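Local coordinates for protein putative pyrroline carboxylate reductase (PDB 2AHR) that probably catalyses the last step of proline biosynthesis, the NAD(P)H-dependent reduction of 1-pyrroline-5-carboxylate to L-proline, and binds NADP in a Rossmann fold, at residues 66-70 with 71-75; 127-130 with 131-134; 152-155 with 156-159. One frame throughout, in Å; residues are numbered along the deposited sequence.

Contact 1: residues 66-70 with 71-75; sequences LGIKP and QLFET. With NAP (NADP nicotinamide-adenine-dinucleotide phosphate), chain S.
The phenyl ring of F73 folds back against the turn that precedes it and meets P70, K69, I68 and finally L66. Its CB rests near P70 O, the same carbonyl that accepts the F73 backbone amide at 3.2 Å from N to O. Further out, CD1 comes 3.5 Å from K69 O, which lies at the ring edge, and 3.6 Å from CD1 of I68. CE1 runs on to CG1 of I68 and has I68 O in the ring plane beside it, while CE2 and CZ, farther along the ring, approach CD1 of L66 obliquely, with CE2 at 4.1 Å. One turn of 3-10 helix brings this about: L72 N donates to K69 O at 3.0 Å, followed by the F73 amide bond, both nearly straight at hydrogen. A water donates to P70 O and accepts the N-H of E74, bridging the turn to the start of the helix.

I68 faces both ways. Its CG1 sits between the backbone N and the carbonyl carbon (chi1 48°), which leaves CG1 and CD1 for the phenyl ring and CG2 for the adenine, 3.5 Å from N3A of NADP. The carbonyl oxygen of I68 accepts a hydrogen bond from O3D, a hydroxyl of the nicotinamide ribose, at 3.0 Å, and CD2 of L72 touches the adenine at N7A. The K69 chain crosses Q71 at about a right angle, CG against OE1 of Q71, and its NZ reaches the methyls of L72.

This is one of the loops that bind the cofactor, following a parallel strand of the Rossmann fold. The turn links strand 63-66 to helix 73-77; L98 and F101 of helix 95-102 pack on F73, I86 of strand 86-88 on L66, and Q71 reaches P225 of the second subunit.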
loop_
_atom_site.group_PDB
_atom_site.type_symbol
_atom_site.label_atom_id
_atom_site.label_comp_id
_atom_site.label_asym_id
_atom_site.label_seq_id
_atom_site.Cartn_x
_atom_site.Cartn_y
_atom_site.Cartn_z
ATOM N N LEU E 66 -16.421 42.467 2.195
ATOM C CA LEU E 66 -16.543 41.586 1.047
ATOM C C LEU E 66 -16.836 40.127 1.421
ATOM O O LEU E 66 -15.999 39.445 2.022
ATOM C CB LEU E 66 -15.276 41.662 0.185
ATOM C CG LEU E 66 -14.974 43.000 -0.495
ATOM C CD1 LEU E 66 -13.564 42.975 -1.115
ATOM C CD2 LEU E 66 -16.026 43.312 -1.554
ATOM N N GLY E 67 -18.007 39.645 1.013
ATOM C CA GLY E 67 -18.398 38.253 1.229
ATOM C C GLY E 67 -18.401 37.344 0.003
ATOM O O GLY E 67 -18.851 36.191 0.075
ATOM N N ILE E 68 -17.886 37.852 -1.121
ATOM C CA ILE E 68 -17.788 37.068 -2.365
ATOM C C ILE E 68 -16.631 36.067 -2.287
ATOM O O ILE E 68 -15.710 36.243 -1.472
ATOM C CB ILE E 68 -17.601 37.983 -3.609
ATOM C CG1 ILE E 68 -16.495 39.030 -3.364
ATOM C CG2 ILE E 68 -18.935 38.658 -3.987
ATOM C CD1 ILE E 68 -15.917 39.636 -4.642
ATOM N N LYS E 69 -16.677 35.020 -3.115
ATOM C CA LYS E 69 -15.574 34.060 -3.144
ATOM C C LYS E 69 -14.341 34.614 -3.872
ATOM O O LYS E 69 -14.474 35.474 -4.745
ATOM C CB LYS E 69 -16.019 32.675 -3.657
ATOM C CG LYS E 69 -16.287 32.529 -5.140
ATOM C CD LYS E 69 -16.986 31.185 -5.387
ATOM C CE LYS E 69 -16.777 30.668 -6.809
ATOM N NZ LYS E 69 -17.537 31.434 -7.837
ATOM N N PRO E 70 -13.135 34.142 -3.497
ATOM C CA PRO E 70 -11.895 34.713 -4.046
ATOM C C PRO E 70 -11.818 34.678 -5.580
ATOM O O PRO E 70 -11.285 35.614 -6.183
ATOM C CB PRO E 70 -10.786 33.846 -3.413
ATOM C CG PRO E 70 -11.462 32.598 -2.998
ATOM C CD PRO E 70 -12.842 33.040 -2.562
ATOM N N GLN E 71 -12.361 33.626 -6.195
ATOM C CA GLN E 71 -12.337 33.470 -7.658
ATOM C C GLN E 71 -13.057 34.590 -8.424
ATOM O O GLN E 71 -12.890 34.703 -9.637
ATOM C CB GLN E 71 -12.932 32.121 -8.094
ATOM C CG GLN E 71 -12.145 30.890 -7.668
ATOM C CD GLN E 71 -12.615 30.314 -6.335
ATOM O OE1 GLN E 71 -13.224 31.002 -5.516
ATOM N NE2 GLN E 71 -12.324 29.041 -6.116
ATOM N N LEU E 72 -13.852 35.399 -7.720
ATOM C CA LEU E 72 -14.633 36.472 -8.340
ATOM C C LEU E 72 -14.156 37.876 -7.995
ATOM O O LEU E 72 -14.798 38.851 -8.381
ATOM C CB LEU E 72 -16.104 36.339 -7.938
ATOM C CG LEU E 72 -17.090 35.580 -8.829
ATOM C CD1 LEU E 72 -16.459 34.380 -9.560
ATOM C CD2 LEU E 72 -18.298 35.143 -8.004
ATOM N N PHE E 73 -13.051 37.990 -7.262
ATOM C CA PHE E 73 -12.528 39.300 -6.848
ATOM C C PHE E 73 -12.250 40.257 -8.029
ATOM O O PHE E 73 -12.761 41.371 -8.058
ATOM C CB PHE E 73 -11.283 39.135 -5.947
ATOM C CG PHE E 73 -11.591 39.129 -4.451
ATOM C CD1 PHE E 73 -12.611 38.330 -3.930
ATOM C CD2 PHE E 73 -10.832 39.902 -3.568
ATOM C CE1 PHE E 73 -12.893 38.328 -2.556
ATOM C CE2 PHE E 73 -11.097 39.901 -2.197
ATOM C CZ PHE E 73 -12.133 39.118 -1.694
ATOM N N GLU E 74 -11.456 39.804 -9.000
ATOM C CA GLU E 74 -11.121 40.602 -10.183
ATOM C C GLU E 74 -12.368 41.031 -10.963
ATOM O O GLU E 74 -12.622 42.224 -11.120
ATOM C CB GLU E 74 -10.159 39.829 -11.084
ATOM C CG GLU E 74 -9.614 40.634 -12.247
ATOM C CD GLU E 74 -8.206 40.215 -12.647
ATOM O OE1 GLU E 74 -7.475 41.063 -13.209
ATOM O OE2 GLU E 74 -7.821 39.048 -12.388
ATOM N N THR E 75 -13.144 40.055 -11.427
ATOM C CA THR E 75 -14.397 40.304 -12.143
ATOM C C THR E 75 -15.335 41.298 -11.442
ATOM O O THR E 75 -15.844 42.225 -12.078
ATOM C CB THR E 75 -15.144 38.980 -12.394
ATOM O OG1 THR E 75 -14.354 38.165 -13.268
ATOM C CG2 THR E 75 -16.522 39.217 -13.034
HETATM P PA NAP S . -20.804 30.922 -0.870
HETATM O O1A NAP S . -20.773 30.242 -2.194
HETATM O O2A NAP S . -21.701 30.190 0.070
HETATM O O5B NAP S . -21.237 32.477 -0.979
HETATM C C5B NAP S . -20.833 33.307 -2.044
HETATM C C4B NAP S . -21.993 34.248 -2.359
HETATM O O4B NAP S . -21.597 35.308 -3.213
HETATM C C3B NAP S . -23.142 33.506 -3.039
HETATM O O3B NAP S . -24.291 33.640 -2.230
HETATM C C2B NAP S . -23.319 34.179 -4.392
HETATM O O2B NAP S . -24.665 34.452 -4.747
HETATM C C1B NAP S . -22.625 35.516 -4.170
HETATM N N9A NAP S . -22.181 36.115 -5.453
HETATM C C8A NAP S . -21.836 35.462 -6.616
HETATM N N7A NAP S . -21.512 36.391 -7.548
HETATM C C5A NAP S . -21.651 37.627 -7.004
HETATM C C6A NAP S . -21.467 38.910 -7.523
HETATM N N6A NAP S . -21.638 39.087 -8.832
HETATM N N1A NAP S . -21.694 39.997 -6.702
HETATM C C2A NAP S . -22.120 39.821 -5.397
HETATM N N3A NAP S . -22.311 38.548 -4.900
HETATM C C4A NAP S . -22.078 37.466 -5.688
HETATM O O3 NAP S . -19.290 31.064 -0.303
HETATM P PN NAP S . -18.918 31.185 1.270
HETATM O O1N NAP S . -18.671 29.801 1.767
HETATM O O2N NAP S . -19.884 32.051 1.998
HETATM O O5D NAP S . -17.494 31.945 1.188
HETATM C C5D NAP S . -17.409 33.339 0.991
HETATM C C4D NAP S . -16.040 33.847 1.438
HETATM O O4D NAP S . -15.781 33.523 2.791
HETATM C C3D NAP S . -14.918 33.229 0.611
HETATM O O3D NAP S . -14.085 34.278 0.181
HETATM C C2D NAP S . -14.166 32.289 1.545
HETATM O O2D NAP S . -12.776 32.296 1.239
HETATM C C1D NAP S . -14.528 32.857 2.934
HETATM N N1N NAP S . -14.647 31.879 4.048
HETATM C C2N NAP S . -15.611 30.891 4.038
HETATM C C3N NAP S . -15.722 30.004 5.113
HETATM C C7N NAP S . -16.837 29.002 5.185
HETATM O O7N NAP S . -16.901 28.204 6.345
HETATM N N7N NAP S . -17.724 28.889 4.188
HETATM C C4N NAP S . -14.853 30.127 6.204
HETATM C C5N NAP S . -13.892 31.129 6.218
HETATM C C6N NAP S . -13.805 31.999 5.129
HETATM P P2B NAP S . -25.718 33.340 -5.270
HETATM O O1X NAP S . -26.957 34.072 -5.760
HETATM O O2X NAP S . -25.110 32.575 -6.423
HETATM O O3X NAP S . -26.087 32.385 -4.148
HETATM O O HOH W 1 -10.297 37.066 -8.818
#

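Contact 2: residues 127-130 with 131-134; sequences TGNA and LVSQ
The side-chain oxygen OD1 of N129 is gripped by two backbone amides, that of L131 two residues on and that of L108 on the neighbouring strand. The bond from L131 N is weak, 3.1 Å from N to OD1 and bent to 134° at the hydrogen. What directs the amide group there is the first torsion of N129, which sets CG between the backbone N and the carbonyl carbon (chi1 68°); with chi2 near zero the oxygen turns forward along the chain, as in an Asx turn. At the other end of the group ND2 donates to L106 O, so the amide is held at both ends and its flip is decided by its partners.

The backbone makes a second closure around the same residue. V132 N donates to N129 O at 3.1 Å with an angle of 165°, the hydrogen bond of a type I beta turn running from N129 to V132. A130 and L131 occupy its two corners. The side chain of L131 obliquely crosses that of N129, its CB lying 3.5 Å from OD1.

V132 packs against the turn with one branch, CG2. This methyl lies 3.5 Å from N129 OD1 and 3.8 Å from N129 O, and 4.0 Å from CA of G128, where the chain has no side chain to hold the valine off.

The turn sits at the protein surface, away from the cofactor, where strand 122-128 gives way to helix 134-145. S133 is the N-cap of that helix, its OG accepting a hydrogen bond from L136 N. Antiparallel strand 108-112 lies alongside: L108 pairs with N129 through the backbone as well, and L109 is touched by V132.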
loop_
_atom_site.group_PDB
_atom_site.type_symbol
_atom_site.label_atom_id
_atom_site.label_comp_id
_atom_site.label_asym_id
_atom_site.label_seq_id
_atom_site.Cartn_x
_atom_site.Cartn_y
_atom_site.Cartn_z
ATOM N N THR E 127 -5.919 41.314 10.227
ATOM C CA THR E 127 -4.734 42.106 9.918
ATOM C C THR E 127 -5.066 43.268 8.971
ATOM O O THR E 127 -6.076 43.231 8.269
ATOM C CB THR E 127 -3.582 41.212 9.380
ATOM O OG1 THR E 127 -2.342 41.909 9.525
ATOM C CG2 THR E 127 -3.800 40.820 7.914
ATOM N N GLY E 128 -4.197 44.281 8.937
ATOM C CA GLY E 128 -4.388 45.449 8.062
ATOM C C GLY E 128 -3.165 45.888 7.264
ATOM O O GLY E 128 -2.017 45.582 7.629
ATOM N N ASN E 129 -3.398 46.583 6.154
ATOM C CA ASN E 129 -2.282 47.151 5.399
ATOM C C ASN E 129 -1.699 48.372 6.108
ATOM O O ASN E 129 -2.179 48.782 7.175
ATOM C CB ASN E 129 -2.621 47.415 3.914
ATOM C CG ASN E 129 -3.636 48.538 3.707
ATOM O OD1 ASN E 129 -4.013 49.249 4.645
ATOM N ND2 ASN E 129 -4.099 48.695 2.451
ATOM N N ALA E 130 -0.645 48.929 5.525
ATOM C CA ALA E 130 0.081 50.040 6.127
ATOM C C ALA E 130 -0.771 51.331 6.250
ATOM O O ALA E 130 -0.415 52.240 7.008
ATOM C CB ALA E 130 1.368 50.283 5.346
ATOM N N LEU E 131 -1.904 51.375 5.537
ATOM C CA LEU E 131 -2.845 52.507 5.593
ATOM C C LEU E 131 -3.877 52.465 6.734
ATOM O O LEU E 131 -4.626 53.436 6.941
ATOM C CB LEU E 131 -3.576 52.654 4.261
ATOM C CG LEU E 131 -2.732 53.252 3.136
ATOM C CD1 LEU E 131 -3.482 53.238 1.820
ATOM C CD2 LEU E 131 -2.312 54.659 3.529
ATOM N N VAL E 132 -3.921 51.338 7.455
ATOM C CA VAL E 132 -4.833 51.151 8.576
ATOM C C VAL E 132 -4.242 51.723 9.859
ATOM O O VAL E 132 -3.155 51.327 10.283
ATOM C CB VAL E 132 -5.170 49.643 8.776
ATOM C CG1 VAL E 132 -5.947 49.426 10.087
ATOM C CG2 VAL E 132 -5.941 49.098 7.576
ATOM N N SER E 133 -4.957 52.660 10.470
ATOM C CA SER E 133 -4.542 53.236 11.752
ATOM C C SER E 133 -4.838 52.314 12.953
ATOM O O SER E 133 -5.614 51.364 12.838
ATOM C CB SER E 133 -5.225 54.588 11.950
ATOM O OG SER E 133 -6.633 54.442 11.992
ATOM N N GLN E 134 -4.211 52.606 14.096
ATOM C CA GLN E 134 -4.534 51.965 15.382
ATOM C C GLN E 134 -6.021 52.014 15.684
ATOM O O GLN E 134 -6.596 51.024 16.122
ATOM C CB GLN E 134 -3.817 52.658 16.547
ATOM C CG GLN E 134 -2.316 52.828 16.388
ATOM C CD GLN E 134 -1.541 51.561 16.695
ATOM O OE1 GLN E 134 -1.693 50.544 16.013
ATOM N NE2 GLN E 134 -0.692 51.620 17.722
#

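Contact 3: residues 152-155 with 156-159; sequences DISE and KDFD
Two backbone hydrogen bonds wind the chain into a 3-10 turn. D157 N donates to S154 O at 2.9 Å, and F158 N to E155 O at 3.1 Å. Two waters add to this: one accepts from S154 N and donates to OD2 of D157, the other donates to E155 O and accepts from D159 N.

The apolar contacts centre on I153 and F158. CG2 of I153 is 3.8 Å from CB of D157 and 3.9 Å from CD1 of F158, and CE1 of the ring passes CB of I153. The ring also turns its edge to two carbonyl oxygens, with S154 O 3.5 Å from CD1 and I153 O 3.7 Å from CE1, both in its plane.

This turn leads from strand 148-152, the last of the Rossmann-type sheet, into the long helix 158-185 of the dimerisation region. D157 occupies the helix N-cap position but makes no capping bond with its side chain.

Ionic interactions involve three side chains here. K156, its CG between the backbone N and the carbonyl carbon (chi1 56°) and its chain bent at chi4, curls back past S154: CG touches CB of S154 at 3.8 Å, and NZ forms a long salt bridge of 3.5 Å with OD2 of D157. OE2 of E155 accepts a hydrogen bond from L95 N and forms a salt bridge with R110 NH1.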
loop_
_atom_site.group_PDB
_atom_site.type_symbol
_atom_site.label_atom_id
_atom_site.label_comp_id
_atom_site.label_asym_id
_atom_site.label_seq_id
_atom_site.Cartn_x
_atom_site.Cartn_y
_atom_site.Cartn_z
ATOM N N ASP E 152 -4.631 38.531 16.521
ATOM C CA ASP E 152 -3.719 39.456 15.843
ATOM C C ASP E 152 -2.653 38.619 15.146
ATOM O O ASP E 152 -1.677 38.190 15.771
ATOM C CB ASP E 152 -3.099 40.414 16.882
ATOM C CG ASP E 152 -2.003 41.330 16.302
ATOM O OD1 ASP E 152 -1.230 41.899 17.119
ATOM O OD2 ASP E 152 -1.891 41.485 15.054
ATOM N N ILE E 153 -2.854 38.375 13.853
ATOM C CA ILE E 153 -2.038 37.418 13.088
ATOM C C ILE E 153 -1.292 38.165 11.965
ATOM O O ILE E 153 -1.890 38.998 11.289
ATOM C CB ILE E 153 -2.979 36.292 12.509
ATOM C CG1 ILE E 153 -3.694 35.524 13.642
ATOM C CG2 ILE E 153 -2.273 35.324 11.567
ATOM C CD1 ILE E 153 -2.788 34.732 14.583
ATOM N N SER E 154 0.004 37.898 11.773
ATOM C CA SER E 154 0.721 38.436 10.616
ATOM C C SER E 154 0.079 37.911 9.346
ATOM O O SER E 154 -0.356 36.763 9.308
ATOM C CB SER E 154 2.161 37.945 10.593
ATOM O OG SER E 154 2.893 38.507 11.646
ATOM N N GLU E 155 0.085 38.719 8.289
ATOM C CA GLU E 155 -0.489 38.282 7.021
ATOM C C GLU E 155 0.230 37.080 6.450
ATOM O O GLU E 155 -0.380 36.289 5.733
ATOM C CB GLU E 155 -0.547 39.395 5.963
ATOM C CG GLU E 155 -1.619 39.072 4.920
ATOM C CD GLU E 155 -1.589 39.928 3.666
ATOM O OE1 GLU E 155 -0.684 40.772 3.474
ATOM O OE2 GLU E 155 -2.498 39.735 2.856
ATOM N N LYS E 156 1.513 36.932 6.763
ATOM C CA LYS E 156 2.259 35.814 6.232
ATOM C C LYS E 156 1.773 34.485 6.823
ATOM O O LYS E 156 2.129 33.427 6.310
ATOM C CB LYS E 156 3.768 35.978 6.450
ATOM C CG LYS E 156 4.168 36.177 7.900
ATOM C CD LYS E 156 5.703 36.103 8.063
ATOM C CE LYS E 156 6.140 36.554 9.446
ATOM N NZ LYS E 156 5.357 35.842 10.479
ATOM N N ASP E 157 0.973 34.550 7.890
ATOM C CA ASP E 157 0.448 33.350 8.551
ATOM C C ASP E 157 -1.032 33.137 8.262
ATOM O O ASP E 157 -1.651 32.256 8.846
ATOM C CB ASP E 157 0.659 33.422 10.063
ATOM C CG ASP E 157 2.129 33.350 10.465
ATOM O OD1 ASP E 157 2.924 32.571 9.872
ATOM O OD2 ASP E 157 2.489 34.082 11.406
ATOM N N PHE E 158 -1.604 33.948 7.385
ATOM C CA PHE E 158 -3.046 33.863 7.121
ATOM C C PHE E 158 -3.505 32.568 6.492
ATOM O O PHE E 158 -4.595 32.102 6.793
ATOM C CB PHE E 158 -3.555 35.061 6.324
ATOM C CG PHE E 158 -4.337 36.031 7.161
ATOM C CD1 PHE E 158 -3.735 36.662 8.255
ATOM C CD2 PHE E 158 -5.685 36.282 6.887
ATOM C CE1 PHE E 158 -4.451 37.546 9.059
ATOM C CE2 PHE E 158 -6.411 37.167 7.669
ATOM C CZ PHE E 158 -5.786 37.810 8.767
ATOM N N ASP E 159 -2.676 31.992 5.625
ATOM C CA ASP E 159 -3.038 30.740 4.930
ATOM C C ASP E 159 -3.068 29.549 5.908
ATOM O O ASP E 159 -3.961 28.722 5.845
ATOM C CB ASP E 159 -2.066 30.450 3.770
ATOM C CG ASP E 159 -2.317 31.328 2.544
ATOM O OD1 ASP E 159 -3.371 32.011 2.427
ATOM O OD2 ASP E 159 -1.440 31.316 1.670
HETATM O O HOH W 2 1.311 35.635 13.541
HETATM O O HOH W 3 -0.495 33.794 3.989
#

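The three turns follow one another along the chain, each joining a strand of the Rossmann-type sheet to a helix. Contacts 2 and 3 touch, with centres 13 Å apart: the T127 methyl CG2 meets CE1 of F158 at 3.5 Å, and T127 CB meets I153 O at 3.4 Å. Contact 1 stands apart, its centre 21 Å from contact 2 and 20 Å from contact 3, and it alone touches the NADP. Contact 3 approaches the cofactor without touching it, the F158 side chain lying about 9 Å away and about 8 Å from the side chain of A91, whose backbone N is hydrogen-bonded to NADP. The bound sodium ion is about 8 Å from the side chain of P70 and about 9 Å from that of E155.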